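Local coordinates for putative PLP-dependent aminotransferase (Bacillus cereus ATCC 10987, PDB 3JU7), which probably catalyses a pyridoxal-phosphate-dependent transamination, as many members of the DegT/DnrJ/EryC1 family do, at residues Gln39-Thr44 with Ala245-Trp250; Gln43-Gly48 with Gly198-Ser203; Ser11-Ile16 with Asp251-Glu256; Val160-Gly165 with Met173-Asp178. All coordinates share one frame; numbering follows the deposited sequence.

Contact 1: residues Gln39-Thr44 with Ala245-Trp250; sequences QRFEQT and ATMKKW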
loop_
_atom_site.group_PDB
_atom_site.type_symbol
_atom_site.label_atom_id
_atom_site.label_comp_id
_atom_site.label_asym_id
_atom_site.label_seq_id
_atom_site.Cartn_x
_atom_site.Cartn_y
_atom_site.Cartn_z
ATOM N N GLN A 39 -4.829 3.098 16.773
ATOM C CA GLN A 39 -4.061 3.010 18.017
ATOM C C GLN A 39 -4.701 1.979 18.943
ATOM O O GLN A 39 -3.985 1.226 19.604
ATOM C CB GLN A 39 -3.986 4.323 18.773
ATOM C CG GLN A 39 -3.274 5.478 18.075
ATOM C CD GLN A 39 -3.548 6.809 18.768
ATOM O OE1 GLN A 39 -3.462 6.909 20.017
ATOM N NE2 GLN A 39 -3.889 7.835 17.982
ATOM N N ARG A 40 -6.035 1.964 19.016
ATOM C CA ARG A 40 -6.727 1.033 19.929
ATOM C C ARG A 40 -6.431 -0.389 19.502
ATOM O O ARG A 40 -6.129 -1.238 20.319
ATOM C CB ARG A 40 -8.240 1.266 19.951
ATOM C CG ARG A 40 -8.991 0.432 21.004
ATOM C CD ARG A 40 -10.524 0.582 20.910
ATOM N NE ARG A 40 -10.862 1.990 20.952
ATOM C CZ ARG A 40 -11.958 2.548 20.467
ATOM N NH1 ARG A 40 -12.913 1.824 19.903
ATOM N NH2 ARG A 40 -12.100 3.855 20.578
ATOM N N PHE A 41 -6.460 -0.624 18.198
ATOM C CA PHE A 41 -6.203 -1.937 17.640
ATOM C C PHE A 41 -4.795 -2.425 18.033
ATOM O O PHE A 41 -4.626 -3.564 18.487
ATOM C CB PHE A 41 -6.385 -1.863 16.112
ATOM C CG PHE A 41 -6.178 -3.169 15.377
ATOM C CD1 PHE A 41 -6.549 -4.404 15.940
ATOM C CD2 PHE A 41 -5.677 -3.156 14.077
ATOM C CE1 PHE A 41 -6.381 -5.603 15.223
ATOM C CE2 PHE A 41 -5.509 -4.337 13.357
ATOM C CZ PHE A 41 -5.854 -5.566 13.924
ATOM N N GLU A 42 -3.804 -1.544 17.882
ATOM C CA GLU A 42 -2.415 -1.880 18.204
ATOM C C GLU A 42 -2.250 -2.105 19.694
ATOM O O GLU A 42 -1.512 -2.983 20.089
ATOM C CB GLU A 42 -1.464 -0.774 17.732
ATOM C CG GLU A 42 -1.388 -0.617 16.203
ATOM C CD GLU A 42 -0.655 0.659 15.811
ATOM O OE1 GLU A 42 -0.471 1.545 16.680
ATOM O OE2 GLU A 42 -0.265 0.803 14.648
ATOM N N GLN A 43 -2.935 -1.318 20.519
ATOM C CA GLN A 43 -2.836 -1.478 21.967
ATOM C C GLN A 43 -3.459 -2.812 22.360
ATOM O O GLN A 43 -2.979 -3.489 23.263
ATOM C CB GLN A 43 -3.495 -0.311 22.733
ATOM N N THR A 44 -4.512 -3.197 21.654
ATOM C CA THR A 44 -5.207 -4.453 21.924
ATOM C C THR A 44 -4.329 -5.615 21.559
ATOM O O THR A 44 -4.370 -6.649 22.214
ATOM C CB THR A 44 -6.518 -4.529 21.105
ATOM O OG1 THR A 44 -7.408 -3.505 21.580
ATOM C CG2 THR A 44 -7.185 -5.895 21.216
ATOM N N ALA A 245 -12.631 -5.980 15.617
ATOM C CA ALA A 245 -13.750 -6.912 15.708
ATOM C C ALA A 245 -13.247 -8.313 15.490
ATOM O O ALA A 245 -13.824 -9.254 16.013
ATOM C CB ALA A 245 -14.879 -6.569 14.674
ATOM N N THR A 246 -12.210 -8.449 14.669
ATOM C CA THR A 246 -11.628 -9.738 14.416
ATOM C C THR A 246 -10.882 -10.248 15.652
ATOM O O THR A 246 -10.834 -11.454 15.863
ATOM C CB THR A 246 -10.696 -9.702 13.218
ATOM O OG1 THR A 246 -11.431 -9.255 12.081
ATOM C CG2 THR A 246 -10.095 -11.102 12.931
HETATM N N MSE A 247 -10.318 -9.339 16.463
HETATM C CA MSE A 247 -9.719 -9.718 17.728
HETATM C C MSE A 247 -10.775 -10.288 18.658
HETATM O O MSE A 247 -10.489 -11.217 19.393
HETATM C CB MSE A 247 -9.021 -8.543 18.465
HETATM C CG MSE A 247 -7.694 -8.088 17.888
HETATM SE SE MSE A 247 -6.296 -9.397 18.143
HETATM C CE MSE A 247 -6.290 -9.263 20.070
ATOM N N LYS A 248 -11.978 -9.732 18.668
ATOM C CA LYS A 248 -12.964 -10.239 19.611
ATOM C C LYS A 248 -13.492 -11.632 19.197
ATOM O O LYS A 248 -13.840 -12.454 20.047
ATOM C CB LYS A 248 -14.052 -9.184 19.913
ATOM C CG LYS A 248 -15.271 -9.102 18.992
ATOM C CD LYS A 248 -16.284 -7.963 19.417
ATOM C CE LYS A 248 -17.111 -7.407 18.184
ATOM N NZ LYS A 248 -18.131 -6.333 18.454
ATOM N N LYS A 249 -13.501 -11.929 17.896
ATOM C CA LYS A 249 -13.987 -13.233 17.412
ATOM C C LYS A 249 -12.846 -14.191 17.104
ATOM O O LYS A 249 -13.063 -15.268 16.506
ATOM C CB LYS A 249 -14.832 -13.061 16.140
ATOM C CG LYS A 249 -15.889 -11.978 16.231
ATOM C CD LYS A 249 -16.943 -12.265 17.271
ATOM C CE LYS A 249 -17.939 -13.296 16.801
ATOM N NZ LYS A 249 -19.196 -13.192 17.609
ATOM N N TRP A 250 -11.627 -13.810 17.486
ATOM C CA TRP A 250 -10.477 -14.583 17.096
ATOM C C TRP A 250 -10.451 -15.974 17.723
ATOM O O TRP A 250 -9.951 -16.901 17.098
ATOM C CB TRP A 250 -9.197 -13.850 17.439
ATOM C CG TRP A 250 -8.006 -14.699 17.199
ATOM C CD1 TRP A 250 -7.133 -15.150 18.120
ATOM C CD2 TRP A 250 -7.588 -15.235 15.949
ATOM N NE1 TRP A 250 -6.158 -15.907 17.524
ATOM C CE2 TRP A 250 -6.416 -15.975 16.186
ATOM C CE3 TRP A 250 -8.078 -15.139 14.646
ATOM C CZ2 TRP A 250 -5.737 -16.653 15.177
ATOM C CZ3 TRP A 250 -7.388 -15.805 13.625
ATOM C CH2 TRP A 250 -6.231 -16.546 13.903
#

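Contact 2: residues Gln43-Gly48 with Gly198-Ser203; sequences QTIMSG and GGLIYS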
loop_
_atom_site.group_PDB
_atom_site.type_symbol
_atom_site.label_atom_id
_atom_site.label_comp_id
_atom_site.label_asym_id
_atom_site.label_seq_id
_atom_site.Cartn_x
_atom_site.Cartn_y
_atom_site.Cartn_z
ATOM N N GLN A 43 -2.935 -1.318 20.519
ATOM C CA GLN A 43 -2.836 -1.478 21.967
ATOM C C GLN A 43 -3.459 -2.812 22.360
ATOM O O GLN A 43 -2.979 -3.489 23.263
ATOM C CB GLN A 43 -3.495 -0.311 22.733
ATOM N N THR A 44 -4.512 -3.197 21.654
ATOM C CA THR A 44 -5.207 -4.453 21.924
ATOM C C THR A 44 -4.329 -5.615 21.559
ATOM O O THR A 44 -4.370 -6.649 22.214
ATOM C CB THR A 44 -6.518 -4.529 21.105
ATOM O OG1 THR A 44 -7.408 -3.505 21.580
ATOM C CG2 THR A 44 -7.185 -5.895 21.216
ATOM N N ILE A 45 -3.550 -5.460 20.485
ATOM C CA ILE A 45 -2.606 -6.500 20.091
ATOM C C ILE A 45 -1.450 -6.623 21.122
ATOM O O ILE A 45 -1.061 -7.719 21.517
ATOM C CB ILE A 45 -2.070 -6.226 18.685
ATOM C CG1 ILE A 45 -3.195 -6.433 17.652
ATOM C CG2 ILE A 45 -0.924 -7.176 18.356
ATOM C CD1 ILE A 45 -2.846 -5.869 16.285
HETATM N N MSE A 46 -0.920 -5.492 21.560
HETATM C CA MSE A 46 0.199 -5.489 22.520
HETATM C C MSE A 46 -0.193 -6.154 23.827
HETATM O O MSE A 46 0.541 -6.972 24.364
HETATM C CB MSE A 46 0.727 -4.055 22.748
HETATM C CG MSE A 46 1.511 -3.528 21.573
HETATM SE SE MSE A 46 2.999 -4.686 21.104
HETATM C CE MSE A 46 3.732 -4.848 22.902
ATOM N N SER A 47 -1.382 -5.837 24.307
ATOM C CA SER A 47 -1.883 -6.448 25.526
ATOM C C SER A 47 -2.296 -7.885 25.334
ATOM O O SER A 47 -2.038 -8.740 26.174
ATOM C CB SER A 47 -3.102 -5.696 26.027
ATOM O OG SER A 47 -2.678 -4.468 26.538
ATOM N N GLY A 48 -2.978 -8.134 24.237
ATOM C CA GLY A 48 -3.579 -9.433 23.999
ATOM C C GLY A 48 -2.564 -10.462 23.577
ATOM O O GLY A 48 -2.605 -11.582 24.059
ATOM N N GLY A 198 -4.546 -5.664 4.888
ATOM C CA GLY A 198 -3.895 -5.164 6.071
ATOM C C GLY A 198 -2.677 -6.001 6.446
ATOM O O GLY A 198 -2.420 -7.040 5.866
ATOM N N GLY A 199 -1.948 -5.540 7.439
ATOM C CA GLY A 199 -0.804 -6.242 7.958
ATOM C C GLY A 199 -0.320 -5.571 9.224
ATOM O O GLY A 199 -0.889 -4.557 9.649
ATOM N N LEU A 200 0.731 -6.159 9.813
ATOM C CA LEU A 200 1.308 -5.718 11.072
ATOM C C LEU A 200 2.810 -6.013 11.107
ATOM O O LEU A 200 3.296 -7.012 10.514
ATOM C CB LEU A 200 0.645 -6.436 12.219
ATOM C CG LEU A 200 0.879 -5.899 13.660
ATOM C CD1 LEU A 200 -0.042 -4.748 13.999
ATOM C CD2 LEU A 200 0.749 -6.975 14.688
ATOM N N ILE A 201 3.548 -5.140 11.796
ATOM C CA ILE A 201 4.959 -5.374 12.085
ATOM C C ILE A 201 5.160 -5.356 13.577
ATOM O O ILE A 201 4.676 -4.472 14.240
ATOM C CB ILE A 201 5.926 -4.342 11.431
ATOM C CG1 ILE A 201 5.588 -4.172 9.948
ATOM C CG2 ILE A 201 7.370 -4.814 11.624
ATOM C CD1 ILE A 201 6.545 -3.252 9.168
ATOM N N TYR A 202 5.856 -6.362 14.095
ATOM C CA TYR A 202 6.204 -6.419 15.517
ATOM C C TYR A 202 7.721 -6.370 15.651
ATOM O O TYR A 202 8.430 -6.939 14.826
ATOM C CB TYR A 202 5.740 -7.735 16.158
ATOM C CG TYR A 202 6.304 -7.911 17.539
ATOM C CD1 TYR A 202 5.699 -7.305 18.643
ATOM C CD2 TYR A 202 7.485 -8.627 17.753
ATOM C CE1 TYR A 202 6.232 -7.438 19.920
ATOM C CE2 TYR A 202 8.021 -8.759 19.039
ATOM C CZ TYR A 202 7.380 -8.181 20.116
ATOM O OH TYR A 202 7.920 -8.316 21.384
ATOM N N SER A 203 8.206 -5.682 16.674
ATOM C CA SER A 203 9.611 -5.809 17.086
ATOM C C SER A 203 9.686 -5.570 18.571
ATOM O O SER A 203 8.872 -4.847 19.175
ATOM C CB SER A 203 10.566 -4.882 16.321
ATOM O OG SER A 203 11.920 -5.070 16.700
#

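Contact 3: residues Ser11-Ile16 with Asp251-Glu256; sequences STVPVI and DDKLKE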
loop_
_atom_site.group_PDB
_atom_site.type_symbol
_atom_site.label_atom_id
_atom_site.label_comp_id
_atom_site.label_asym_id
_atom_site.label_seq_id
_atom_site.Cartn_x
_atom_site.Cartn_y
_atom_site.Cartn_z
ATOM N N SER A 11 -14.129 -15.728 5.175
ATOM C CA SER A 11 -15.215 -15.145 5.938
ATOM C C SER A 11 -14.674 -14.160 6.976
ATOM O O SER A 11 -14.258 -14.559 8.043
ATOM C CB SER A 11 -16.037 -16.221 6.636
ATOM O OG SER A 11 -16.649 -17.079 5.692
ATOM N N THR A 12 -14.690 -12.868 6.666
ATOM C CA THR A 12 -14.282 -11.855 7.623
ATOM C C THR A 12 -15.457 -11.644 8.579
ATOM O O THR A 12 -16.590 -12.015 8.276
ATOM C CB THR A 12 -13.919 -10.521 6.926
ATOM O OG1 THR A 12 -15.103 -9.995 6.321
ATOM C CG2 THR A 12 -12.829 -10.709 5.830
ATOM N N VAL A 13 -15.233 -11.047 9.731
ATOM C CA VAL A 13 -16.372 -10.755 10.593
ATOM C C VAL A 13 -17.428 -9.858 9.891
ATOM O O VAL A 13 -17.090 -8.930 9.173
ATOM C CB VAL A 13 -15.945 -10.170 11.928
ATOM C CG1 VAL A 13 -15.037 -11.164 12.596
ATOM C CG2 VAL A 13 -15.268 -8.842 11.744
ATOM N N PRO A 14 -18.708 -10.178 10.065
ATOM C CA PRO A 14 -19.767 -9.422 9.430
ATOM C C PRO A 14 -19.875 -7.990 9.924
ATOM O O PRO A 14 -19.474 -7.708 11.045
ATOM C CB PRO A 14 -21.044 -10.183 9.846
ATOM C CG PRO A 14 -20.609 -11.378 10.515
ATOM C CD PRO A 14 -19.236 -11.207 10.970
ATOM N N VAL A 15 -20.504 -7.125 9.129
ATOM C CA VAL A 15 -20.572 -5.700 9.473
ATOM C C VAL A 15 -21.159 -5.418 10.887
ATOM O O VAL A 15 -20.679 -4.523 11.577
ATOM C CB VAL A 15 -21.300 -4.846 8.396
ATOM C CG1 VAL A 15 -22.751 -5.379 8.113
ATOM C CG2 VAL A 15 -21.265 -3.345 8.813
ATOM N N ILE A 16 -22.123 -6.197 11.349
ATOM C CA ILE A 16 -22.748 -5.859 12.654
ATOM C C ILE A 16 -21.672 -5.802 13.782
ATOM O O ILE A 16 -21.793 -5.036 14.713
ATOM C CB ILE A 16 -23.904 -6.834 13.011
ATOM C CG1 ILE A 16 -24.806 -6.298 14.139
ATOM C CG2 ILE A 16 -23.359 -8.201 13.439
ATOM C CD1 ILE A 16 -25.793 -5.265 13.756
ATOM N N ASP A 251 -10.986 -16.117 18.944
ATOM C CA ASP A 251 -10.979 -17.416 19.628
ATOM C C ASP A 251 -11.831 -18.364 18.816
ATOM O O ASP A 251 -11.432 -19.487 18.571
ATOM C CB ASP A 251 -11.520 -17.343 21.069
ATOM C CG ASP A 251 -11.126 -18.584 21.910
ATOM O OD1 ASP A 251 -9.902 -18.795 22.129
ATOM O OD2 ASP A 251 -12.026 -19.353 22.360
ATOM N N ASP A 252 -12.989 -17.872 18.385
ATOM C CA ASP A 252 -13.886 -18.621 17.528
ATOM C C ASP A 252 -13.188 -19.014 16.225
ATOM O O ASP A 252 -13.181 -20.189 15.858
ATOM C CB ASP A 252 -15.134 -17.818 17.218
ATOM C CG ASP A 252 -15.952 -17.478 18.464
ATOM O OD1 ASP A 252 -15.518 -17.795 19.593
ATOM O OD2 ASP A 252 -17.041 -16.878 18.309
ATOM N N LYS A 253 -12.567 -18.061 15.545
ATOM C CA LYS A 253 -11.920 -18.391 14.289
ATOM C C LYS A 253 -10.838 -19.432 14.462
ATOM O O LYS A 253 -10.733 -20.370 13.680
ATOM C CB LYS A 253 -11.326 -17.143 13.617
ATOM C CG LYS A 253 -12.360 -16.236 13.006
ATOM C CD LYS A 253 -11.697 -14.992 12.436
ATOM C CE LYS A 253 -12.658 -14.190 11.580
ATOM N NZ LYS A 253 -13.073 -14.964 10.352
ATOM N N LEU A 254 -10.014 -19.245 15.480
ATOM C CA LEU A 254 -8.934 -20.178 15.770
ATOM C C LEU A 254 -9.455 -21.583 16.134
ATOM O O LEU A 254 -8.906 -22.598 15.682
ATOM C CB LEU A 254 -8.113 -19.630 16.931
ATOM C CG LEU A 254 -6.990 -20.507 17.468
ATOM C CD1 LEU A 254 -5.992 -20.716 16.357
ATOM C CD2 LEU A 254 -6.339 -19.817 18.679
ATOM N N LYS A 255 -10.504 -21.634 16.952
ATOM C CA LYS A 255 -11.128 -22.905 17.313
ATOM C C LYS A 255 -11.676 -23.623 16.076
ATOM O O LYS A 255 -11.431 -24.782 15.887
ATOM C CB LYS A 255 -12.246 -22.709 18.368
ATOM N N GLU A 256 -12.416 -22.920 15.238
ATOM C CA GLU A 256 -12.938 -23.477 13.992
ATOM C C GLU A 256 -11.810 -24.109 13.146
ATOM O O GLU A 256 -11.933 -25.251 12.713
ATOM C CB GLU A 256 -13.654 -22.356 13.229
ATOM C CG GLU A 256 -14.153 -22.671 11.837
ATOM C CD GLU A 256 -15.378 -23.552 11.815
ATOM O OE1 GLU A 256 -15.858 -23.975 12.896
ATOM O OE2 GLU A 256 -15.870 -23.829 10.699
#

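Contact 4: residues Val160-Gly165 with Met173-Asp178; sequences VDAAPG and MHYGQD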
loop_
_atom_site.group_PDB
_atom_site.type_symbol
_atom_site.label_atom_id
_atom_site.label_comp_id
_atom_site.label_asym_id
_atom_site.label_seq_id
_atom_site.Cartn_x
_atom_site.Cartn_y
_atom_site.Cartn_z
ATOM N N VAL A 160 11.563 -11.247 9.514
ATOM C CA VAL A 160 10.875 -12.545 9.368
ATOM C C VAL A 160 9.525 -12.357 8.696
ATOM O O VAL A 160 8.679 -11.591 9.208
ATOM C CB VAL A 160 10.654 -13.199 10.736
ATOM C CG1 VAL A 160 9.790 -14.469 10.604
ATOM C CG2 VAL A 160 12.007 -13.473 11.421
ATOM N N ASP A 161 9.361 -12.982 7.525
ATOM C CA ASP A 161 8.052 -13.090 6.867
ATOM C C ASP A 161 7.223 -14.190 7.546
ATOM O O ASP A 161 7.423 -15.372 7.327
ATOM C CB ASP A 161 8.214 -13.379 5.371
ATOM C CG ASP A 161 6.894 -13.376 4.607
ATOM O OD1 ASP A 161 5.820 -13.549 5.222
ATOM O OD2 ASP A 161 6.926 -13.243 3.360
ATOM N N ALA A 162 6.286 -13.764 8.371
ATOM C CA ALA A 162 5.351 -14.627 9.055
ATOM C C ALA A 162 3.949 -14.235 8.586
ATOM O O ALA A 162 3.016 -14.201 9.378
ATOM C CB ALA A 162 5.499 -14.450 10.588
ATOM N N ALA A 163 3.829 -13.909 7.298
ATOM C CA ALA A 163 2.581 -13.386 6.715
ATOM C C ALA A 163 1.345 -14.147 7.148
ATOM O O ALA A 163 0.365 -13.536 7.538
ATOM C CB ALA A 163 2.665 -13.325 5.168
ATOM N N PRO A 164 1.386 -15.495 7.125
ATOM C CA PRO A 164 0.166 -16.207 7.508
ATOM C C PRO A 164 0.038 -16.658 8.970
ATOM O O PRO A 164 -0.847 -17.448 9.290
ATOM C CB PRO A 164 0.178 -17.423 6.578
ATOM C CG PRO A 164 1.573 -17.626 6.185
ATOM C CD PRO A 164 2.350 -16.378 6.428
ATOM N N GLY A 165 0.879 -16.140 9.850
ATOM C CA GLY A 165 1.034 -16.721 11.178
ATOM C C GLY A 165 0.534 -15.879 12.316
ATOM O O GLY A 165 0.814 -16.210 13.442
HETATM N N MSE A 173 2.776 -18.490 24.292
HETATM C CA MSE A 173 3.524 -17.356 23.798
HETATM C C MSE A 173 3.157 -17.145 22.347
HETATM O O MSE A 173 3.023 -18.117 21.594
HETATM C CB MSE A 173 5.019 -17.601 23.967
HETATM C CG MSE A 173 5.909 -16.943 22.928
HETATM SE SE MSE A 173 7.752 -17.108 23.443
HETATM C CE MSE A 173 8.538 -17.295 21.708
ATOM N N HIS A 174 3.001 -15.874 21.958
ATOM C CA HIS A 174 2.698 -15.547 20.582
ATOM C C HIS A 174 3.974 -15.639 19.743
ATOM O O HIS A 174 5.049 -15.252 20.186
ATOM C CB HIS A 174 2.067 -14.168 20.458
ATOM C CG HIS A 174 1.589 -13.857 19.073
ATOM N ND1 HIS A 174 2.349 -13.157 18.169
ATOM C CD2 HIS A 174 0.443 -14.178 18.432
ATOM C CE1 HIS A 174 1.689 -13.053 17.031
ATOM N NE2 HIS A 174 0.528 -13.665 17.166
ATOM N N TYR A 175 3.836 -16.144 18.527
ATOM C CA TYR A 175 4.960 -16.257 17.630
ATOM C C TYR A 175 5.635 -14.911 17.418
ATOM O O TYR A 175 4.956 -13.956 17.038
ATOM C CB TYR A 175 4.520 -16.780 16.266
ATOM C CG TYR A 175 5.725 -16.991 15.411
ATOM C CD1 TYR A 175 6.508 -18.114 15.590
ATOM C CD2 TYR A 175 6.139 -16.041 14.495
ATOM C CE1 TYR A 175 7.635 -18.321 14.868
ATOM C CE2 TYR A 175 7.304 -16.244 13.742
ATOM C CZ TYR A 175 8.044 -17.395 13.951
ATOM O OH TYR A 175 9.201 -17.662 13.254
ATOM N N GLY A 176 6.953 -14.877 17.659
ATOM C CA GLY A 176 7.810 -13.710 17.451
ATOM C C GLY A 176 8.151 -12.891 18.697
ATOM O O GLY A 176 8.931 -11.930 18.633
ATOM N N GLN A 177 7.565 -13.276 19.824
ATOM C CA GLN A 177 7.672 -12.511 21.075
ATOM C C GLN A 177 9.127 -12.176 21.372
ATOM O O GLN A 177 9.996 -13.060 21.285
ATOM C CB GLN A 177 7.054 -13.313 22.221
ATOM C CG GLN A 177 7.107 -12.636 23.631
ATOM C CD GLN A 177 6.185 -11.433 23.713
ATOM O OE1 GLN A 177 4.971 -11.569 23.517
ATOM N NE2 GLN A 177 6.754 -10.239 23.945
ATOM N N ASP A 178 9.387 -10.905 21.684
ATOM C CA ASP A 178 10.694 -10.434 22.112
ATOM C C ASP A 178 11.778 -10.518 21.039
ATOM O O ASP A 178 12.931 -10.305 21.335
ATOM C CB ASP A 178 11.176 -11.164 23.394
ATOM C CG ASP A 178 10.275 -10.893 24.610
ATOM O OD1 ASP A 178 9.453 -9.969 24.549
ATOM O OD2 ASP A 178 10.371 -11.622 25.629
#

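Contact 1: residues Gln39-Thr44 with Ala245-Trp250
Met-247, a selenomethionine in this crystal, reaches from the end of helix 237-248 to two residues of helix 36-48. Its CG lies 3.9 Å from CE1 of Phe-41, in the ring plane, so an aliphatic carbon meets the edge of the ring and not its face. The side chain of Thr-44 runs past that of Met-247 in the opposite sense, with CG2 of Thr-44 3.7 Å from CE of Met-247. CG2 of Thr-44 also lies 4.0 Å from CG of Met-247. Bends at chi2 (-69°) and chi3 (-65°) fold the selenomethionine back, which brings both CG and CE to CG2 of Thr-44.

In the next shell, OG1 of Thr-44 donates to O of Arg-40 at 2.9 Å, from above the carbonyl plane. That oxygen also accepts from N of Thr-44, so two bonds grip it, and the hydroxyl is held to its own helix while CG2 is presented outward. Phe-41 touches Ile-244 of the partner helix and Thr-58 of strand 55-59, and Met-247 also packs on Phe-49. Arg-40 forms a salt bridge with Glu-24.

No hydrogen bond crosses the contact, which buries 140 Å² in total. It is helix-to-helix apolar packing, with helix 36-48 lying against both the sheet and helix 237-248, as suits the layered alpha/beta large domain of fold-type I PLP enzymes.

Contact 2: residues Gln43-Gly48 with Gly198-Ser203
Ile-45 and Leu-200 face each other with CA atoms 9.9 Å apart, and the CA atoms of Met-46 and Tyr-202 are 9.3 Å apart: the last turns of helix 36-48 lie over one face of strand 199-203. That spacing is too wide for backbone bonding between them, and side chains fill it. Strand alternation agrees, since Ile-201 packs instead on helix 206-215.

Ile-45 and Leu-200 reach toward each other tip to tip. CD1 of Ile-45 lies 3.8 Å from CD1 of Leu-200, and CG2 of Ile-45 lies 4.0 Å from CD2 of Leu-200, so both ends of the leucine fork are engaged. With CG anti to the backbone N (chi1 -167°), Leu-200 extends its fork to the helix. Met-46, a selenomethionine, brings SE to 4.4 Å from CE1 of Tyr-202, at the ring edge near its plane.

The ring of Tyr-202 stacks on Phe-50, and its hydroxyl is hydrogen-bonded to Arg-53 O. Both links hold the ring from outside the contact. What passes between helix and strand is purely apolar, 140 Å² without directional bonds: Ile-45 and Leu-200 pack closely, whereas the approach of the partly exposed Met-46 to Tyr-202 is looser.

Contact 3: residues Ser11-Ile16 with Asp251-Glu256
Lys-253 contributes 56 Å² of the 102 Å² buried here, and its ammonium group ends on the backbone of the N-terminal loop. NZ donates to O of Ser-11 at 2.6 Å, with a C=O...N angle of 168°, so the bond meets the oxygen almost head-on. The chain leaves helix 250-270 extended through chi2 and chi3, then turns at chi4 (-65°), and this last bend directs NZ to the carbonyl. A second partner, Glu-354, forms a salt bridge with the same NZ. The largely buried ammonium is thus shared between a neutral oxygen and a carboxylate, which would be expected to favour its charged form.

Ser-11, with 24 Å² covered, takes part through that carbonyl oxygen; its OG is 6.2 Å from NZ of Lys-253. The segment 11-16 has no regular secondary structure and leads into helix 19-28. It also lies at the interface of the dimer: OG1 of Thr-12 is hydrogen-bonded to the hydroxyl of Tyr-238 of the second subunit, and N of Val-15 to Asp-26 of that subunit. An N-terminal loop held between its own helices and the partner subunit is consistent with the dimers of fold-type I PLP enzymes.

Val-13 adds 20 Å² of apolar packing. Its CG1 lies 4.0 Å from CE of Lys-253, and the two side chains cross at about a right angle, so the valine branch abuts the methylene next to the ammonium. Elsewhere Val-13 rests on Ile-242 of helix 237-248. Its side chain is about 12 Å from that of Asp-20, a known calcium ligand that binds none in this chain.

Contact 4: residues Val160-Gly165 with Met173-Asp178
Val-160 and Ala-162 supply the apolar side of this contact, and both meet the ring of Tyr-175. CB of Ala-162 lies 4.1 Å from CE2 of Tyr-175, approaching obliquely. CG1 of Val-160 is 4.2 Å from OH of Tyr-175, at the edge of the ring and near its plane. With CG anti to the backbone N (chi1 -175°), the ring of Tyr-175 extends to Val-160 and Ala-162.

Among the polar interactions, none is a hydrogen bond across the segments; they shape each side. OD1 of Asp-161 accepts from N of Ala-163 at 2.9 Å, an Asx turn that leads into the type I turn Ala-162 to Gly-165, closed by N of Gly-165 to O of Ala-162 at 2.9 Å. The other segment makes a type II turn from His-174 to Gln-177, with Gly-176 at its third position (phi 100°). The hydroxyl of Tyr-175 is hydrogen-bonded to Met-143 O.

OD2 of Asp-161 bonds N1 of the pyridoxal-phosphate-modified lysine at position 191, the carboxylate-to-pyridine pairing known from fold-type I enzymes. Strand 159-161 runs parallel to strand 182-186, on which Ala-162 packs through Ile-183 and Tyr-185, while strand 173-174 pairs antiparallel with 169-170, and the turn that follows it places Tyr-175 beside the sheet.

How the contacts relate
Contacts 1 and 2 share helix 36-48 and have centres 9 Å apart, the helix joining helix 237-248 in one and strand 199-203 in the other. Contact 3 continues from contact 1 through consecutive helices: CG2 of Val-13 touches CB of Ala-245 at 3.7 Å, and their centres are 12 Å apart. Contact 4 meets contact 2 where OH of Tyr-202 lies 3.0 Å from N of Asp-178, probably a hydrogen bond. Of the four, contact 4 includes the residue that bonds the cofactor ring, Asp-161. Contact 3, with its centre 20 Å from that of contact 4, lies at the subunit interface, and the side chain of Val-13 is about 11 Å from a bound calcium ion.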